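Local coordinates for alpha-/beta-galactoside alpha-2,3-sialyltransferase (Photobacterium phosphoreum, PDB 2ZWI), which probably transfers sialic acid from a CMP-linked donor to galactosides through an alpha-2,3 linkage, and binds the nucleotide product CMP between two parallel-sheet domains, at residues F305-I309 and V325-P330; L14-Q19 and Y110-S114. All coordinates share one frame; numbering follows the deposited sequence.

Contact 1: residues F305-I309 and V325-P330; sequences FEALI and VFFSLP. With C5P (cytidine-5'-monophosphate), chain C.
Val325 is forked between protein and nucleotide. Its CG1 lies over one face of the Phe305 ring in a CH-pi contact, 3.9 Å from the ring centroid and 22° off the normal, while its CG2 rests on the cytosine of the bound CMP, 3.5 Å from N1. A beta-branched residue suits this place because a single side chain offers a methyl to each flat group. With CG anti to the backbone N (chi1 -157°), the Phe305 ring reaches across to Val325 CG1; Leu308 CD1 lies over the opposite face, near the rim, and Leu329 CD1 approaches Phe305 CE2 obliquely at 3.5 Å. Segment 305-309 also binds the nucleotide: Phe305 N donates to cytosine O2 at 2.8 Å, and the ribose O3' gives a hydrogen bond to Glu306 OE1 at 3.1 Å. One turn on, Ile309 CD1 packs 3.3 Å from Ser328 OG, whose hydroxyl bonds weakly to Val325 O in its own turn, and Ile309 CG2 meets Pro330 CD. Helix 305-310 thus lies against the short helical turn 325-328, with Phe305 and Val325 seated on Ile240 of strand 236-240 and Leu329 on Val318 of strand 317-321.

Contact 2: residues L14-Q19 and Y110-S114; sequences LPTIQQ and YDDGS
Asp112 O accepts a hydrogen bond from a water whose oxygen is 2.7 Å away, and the same water accepts one from Leu14 N at 3.0 Å. Leu14 opens a helix, where a backbone N-H has no carbonyl four residues back within the helix, so the water satisfies it and ties the helix start to the loop. Leu14 CD2 presses against the loop backbone, 3.2 Å from Asp111 O. Proline fits the next position, in the first helical turn, since its missing N-H costs no helical bond; Pro15 CG lies 3.4 Å from Asp111 O, and Pro15 CB lies 3.7 Å from Tyr110 CB. The backbone of Gly113, near Leu14 CD2, has phi 158° and psi -141°, a conformation readily open to a residue without a side chain.

Two glutamines from one helix pack against the same side of the Tyr110 ring. The CG of Gln19 lies over the face in a CH-pi contact, 4.2 Å from the centroid, and Gln18 CB comes obliquely to Tyr110 CD2 at 3.7 Å. The Gln19 amide, inclined 60° to the ring, is fixed elsewhere by Trp36 and by Val9 O, which holds the aliphatic part of the chain over the tyrosine. Tyr110 also stacks with His171, while the Asp111 carboxylate turns from the helix to Tyr117, Tyr160 and Leu173 N, and the Asp112 carboxylate bonds to Asn82.

In the Rossmann-like N-terminal half of this GT-B fold, helix 14-26 follows strand 3-10, and the loop leads from the end of strand 104-110 into helix 114-125; the intervening strand 74-82 supplies Asn80, touching Gln19, and Asn82, touching Pro15.

How the contacts relate
Both contacts are buried, but they belong to different halves of the GT-B fold: contact 2 joins loop and helix beside the seven-stranded parallel sheet, and contact 1 joins two helical segments beside the six-stranded one. Their chemistry differs accordingly. Contact 1 is mainly apolar between its segments, while Phe305 N and Glu306 bond the nucleotide; contact 2 packs side chains on backbone carbonyls and on a tyrosine ring and adds a water bridge. The two meet at the domain interface, where Glu306 lies against Leu14 and Ile17, and Phe327 CE2 is 3.6 Å from Ser114 CB. Ser324, which binds CMP, accepts at its OG a hydrogen bond from Ser114 N, linking contact 2 to the nucleotide site.

Contact 1: residues F305-I309 and V325-P330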
# COMPACT_ATOMS: atom_id res chain seq x y z
N PHE A 305 6.15 -7.36 -0.44
CA PHE A 305 6.68 -7.38 0.92
C PHE A 305 5.58 -7.38 1.99
O PHE A 305 5.78 -7.96 3.05
CB PHE A 305 7.64 -6.22 1.16
CG PHE A 305 8.61 -6.46 2.29
CD1 PHE A 305 9.89 -6.93 2.03
CD2 PHE A 305 8.24 -6.23 3.61
CE1 PHE A 305 10.79 -7.15 3.07
CE2 PHE A 305 9.13 -6.46 4.66
CZ PHE A 305 10.41 -6.92 4.38
N GLU A 306 4.45 -6.72 1.72
CA GLU A 306 3.34 -6.70 2.68
C GLU A 306 2.76 -8.10 3.00
O GLU A 306 2.20 -8.29 4.08
CB GLU A 306 2.24 -5.68 2.32
CG GLU A 306 2.00 -5.37 0.85
CD GLU A 306 3.13 -4.56 0.24
OE1 GLU A 306 3.37 -3.38 0.62
OE2 GLU A 306 3.80 -5.12 -0.62
N ALA A 307 2.93 -9.05 2.09
CA ALA A 307 2.60 -10.46 2.38
C ALA A 307 3.51 -11.05 3.47
O ALA A 307 3.05 -11.80 4.34
CB ALA A 307 2.64 -11.31 1.11
N LEU A 308 4.80 -10.68 3.44
CA LEU A 308 5.74 -11.04 4.50
C LEU A 308 5.32 -10.43 5.83
O LEU A 308 5.43 -11.07 6.88
CB LEU A 308 7.17 -10.57 4.18
CG LEU A 308 7.84 -11.03 2.88
CD1 LEU A 308 9.28 -10.54 2.81
CD2 LEU A 308 7.77 -12.52 2.75
N ILE A 309 4.88 -9.17 5.78
CA ILE A 309 4.45 -8.49 6.99
C ILE A 309 3.21 -9.18 7.57
O ILE A 309 3.18 -9.50 8.77
CB ILE A 309 4.17 -6.98 6.75
CG1 ILE A 309 5.45 -6.26 6.29
CG2 ILE A 309 3.64 -6.34 8.03
CD1 ILE A 309 5.21 -4.91 5.62
N VAL A 325 7.74 -0.02 0.56
CA VAL A 325 7.91 -1.11 1.54
C VAL A 325 8.16 -0.59 2.97
O VAL A 325 7.56 -1.08 3.93
CB VAL A 325 9.07 -2.07 1.14
CG1 VAL A 325 9.49 -2.96 2.32
CG2 VAL A 325 8.68 -2.92 -0.05
N PHE A 326 9.03 0.41 3.10
CA PHE A 326 9.39 0.95 4.41
C PHE A 326 8.22 1.64 5.13
O PHE A 326 8.29 1.80 6.34
CB PHE A 326 10.58 1.92 4.31
CG PHE A 326 11.86 1.29 3.81
CD1 PHE A 326 12.72 0.63 4.70
CD2 PHE A 326 12.22 1.38 2.47
CE1 PHE A 326 13.93 0.06 4.24
CE2 PHE A 326 13.42 0.82 2.01
CZ PHE A 326 14.27 0.15 2.89
N PHE A 327 7.18 2.04 4.40
CA PHE A 327 5.98 2.67 4.99
C PHE A 327 5.07 1.69 5.74
O PHE A 327 4.37 2.09 6.68
CB PHE A 327 5.16 3.41 3.93
CG PHE A 327 5.77 4.71 3.49
CD1 PHE A 327 5.38 5.91 4.07
CD2 PHE A 327 6.74 4.74 2.48
CE1 PHE A 327 5.95 7.12 3.67
CE2 PHE A 327 7.31 5.95 2.07
CZ PHE A 327 6.92 7.13 2.66
N SER A 328 5.06 0.43 5.33
CA SER A 328 4.21 -0.57 5.99
C SER A 328 5.00 -1.47 6.95
O SER A 328 4.41 -2.25 7.70
CB SER A 328 3.46 -1.42 4.97
OG SER A 328 4.36 -2.11 4.12
N LEU A 329 6.32 -1.34 6.92
CA LEU A 329 7.18 -2.14 7.77
C LEU A 329 6.94 -1.80 9.24
O LEU A 329 6.95 -0.62 9.59
CB LEU A 329 8.64 -1.89 7.40
CG LEU A 329 9.71 -2.84 7.92
CD1 LEU A 329 9.53 -4.22 7.34
CD2 LEU A 329 11.07 -2.30 7.59
N PRO A 330 6.70 -2.81 10.09
CA PRO A 330 6.57 -2.53 11.52
C PRO A 330 7.83 -1.88 12.10
O PRO A 330 8.95 -2.23 11.69
CB PRO A 330 6.34 -3.92 12.13
CG PRO A 330 5.74 -4.73 10.97
CD PRO A 330 6.49 -4.24 9.78
O3P C5P C . 9.38 0.61 -4.23
P C5P C . 7.99 0.88 -4.65
O1P C5P C . 7.53 2.12 -3.95
O2P C5P C . 7.91 0.85 -6.15
O5' C5P C . 7.13 -0.34 -4.07
C5' C5P C . 5.78 -0.58 -4.47
C4' C5P C . 5.40 -1.97 -3.99
O4' C5P C . 6.29 -2.96 -4.55
C3' C5P C . 5.59 -2.12 -2.49
O3' C5P C . 4.44 -1.68 -1.77
C2' C5P C . 5.79 -3.60 -2.32
O2' C5P C . 4.56 -4.30 -2.52
C1' C5P C . 6.60 -3.95 -3.55
N1 C5P C . 8.05 -4.07 -3.34
C2 C5P C . 8.54 -5.27 -2.80
N3 C5P C . 9.87 -5.45 -2.64
C4 C5P C . 10.74 -4.48 -2.98
C5 C5P C . 10.29 -3.29 -3.53
C6 C5P C . 8.91 -3.10 -3.70
O2 C5P C . 7.76 -6.18 -2.44
N4 C5P C . 12.06 -4.71 -2.81

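Contact 2: residues L14-Q19 and Y110-S114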
# COMPACT_ATOMS: atom_id res chain seq x y z
N LEU A 14 -0.72 -3.23 -2.29
CA LEU A 14 -0.96 -2.95 -0.87
C LEU A 14 -2.46 -2.93 -0.55
O LEU A 14 -2.89 -3.65 0.35
CB LEU A 14 -0.26 -1.67 -0.39
CG LEU A 14 -0.73 -1.01 0.92
CD1 LEU A 14 -0.47 -1.86 2.14
CD2 LEU A 14 -0.07 0.36 1.08
N PRO A 15 -3.26 -2.12 -1.29
CA PRO A 15 -4.71 -2.18 -1.05
C PRO A 15 -5.31 -3.58 -1.23
O PRO A 15 -6.22 -3.95 -0.50
CB PRO A 15 -5.29 -1.19 -2.06
CG PRO A 15 -4.17 -0.21 -2.30
CD PRO A 15 -2.93 -1.09 -2.30
N THR A 16 -4.81 -4.35 -2.20
CA THR A 16 -5.32 -5.69 -2.44
C THR A 16 -5.08 -6.55 -1.21
O THR A 16 -6.00 -7.20 -0.73
CB THR A 16 -4.68 -6.34 -3.68
OG1 THR A 16 -5.07 -5.61 -4.86
CG2 THR A 16 -5.11 -7.78 -3.81
N ILE A 17 -3.85 -6.54 -0.70
CA ILE A 17 -3.46 -7.38 0.44
C ILE A 17 -4.27 -7.02 1.70
O ILE A 17 -4.74 -7.91 2.41
CB ILE A 17 -1.91 -7.29 0.71
CG1 ILE A 17 -1.09 -7.77 -0.50
CG2 ILE A 17 -1.52 -8.02 2.00
CD1 ILE A 17 -1.20 -9.25 -0.83
N GLN A 18 -4.42 -5.72 1.95
CA GLN A 18 -5.27 -5.23 3.04
C GLN A 18 -6.76 -5.58 2.81
O GLN A 18 -7.48 -5.95 3.74
CB GLN A 18 -5.08 -3.73 3.24
CG GLN A 18 -3.79 -3.37 4.01
CD GLN A 18 -3.93 -3.58 5.51
OE1 GLN A 18 -2.94 -3.79 6.22
NE2 GLN A 18 -5.15 -3.52 6.01
N GLN A 19 -7.22 -5.47 1.57
CA GLN A 19 -8.60 -5.84 1.26
C GLN A 19 -8.84 -7.33 1.47
O GLN A 19 -9.83 -7.70 2.10
CB GLN A 19 -9.01 -5.40 -0.14
CG GLN A 19 -9.21 -3.89 -0.31
CD GLN A 19 -9.36 -3.51 -1.78
OE1 GLN A 19 -9.69 -4.35 -2.61
NE2 GLN A 19 -9.11 -2.25 -2.09
N TYR A 110 -7.85 2.62 0.60
CA TYR A 110 -6.59 2.12 1.13
C TYR A 110 -5.43 2.77 0.39
O TYR A 110 -5.40 2.74 -0.84
CB TYR A 110 -6.52 0.60 0.93
CG TYR A 110 -7.54 -0.16 1.74
CD1 TYR A 110 -8.86 -0.30 1.30
CD2 TYR A 110 -7.18 -0.74 2.95
CE1 TYR A 110 -9.80 -0.99 2.06
CE2 TYR A 110 -8.12 -1.44 3.72
CZ TYR A 110 -9.41 -1.55 3.27
OH TYR A 110 -10.29 -2.24 4.03
N ASP A 111 -4.48 3.36 1.12
CA ASP A 111 -3.30 3.99 0.51
C ASP A 111 -2.61 3.04 -0.47
O ASP A 111 -2.54 1.85 -0.20
CB ASP A 111 -2.27 4.39 1.58
CG ASP A 111 -2.70 5.60 2.40
OD1 ASP A 111 -3.65 6.31 2.00
OD2 ASP A 111 -2.06 5.82 3.46
N ASP A 112 -2.07 3.59 -1.56
CA ASP A 112 -1.35 2.84 -2.60
C ASP A 112 0.09 2.50 -2.16
O ASP A 112 0.61 1.43 -2.47
CB ASP A 112 -1.36 3.67 -3.89
CG ASP A 112 -0.57 3.06 -5.03
OD1 ASP A 112 -1.19 2.42 -5.90
OD2 ASP A 112 0.67 3.25 -5.09
N GLY A 113 0.72 3.43 -1.45
CA GLY A 113 2.13 3.32 -1.08
C GLY A 113 2.72 4.69 -0.77
O GLY A 113 2.05 5.55 -0.19
N SER A 114 3.96 4.90 -1.20
CA SER A 114 4.68 6.13 -0.93
C SER A 114 4.12 7.39 -1.61
O SER A 114 4.33 8.51 -1.13
CB SER A 114 6.16 5.96 -1.32
OG SER A 114 6.29 5.92 -2.72
O HOH W 1 0.70 -0.99 -3.69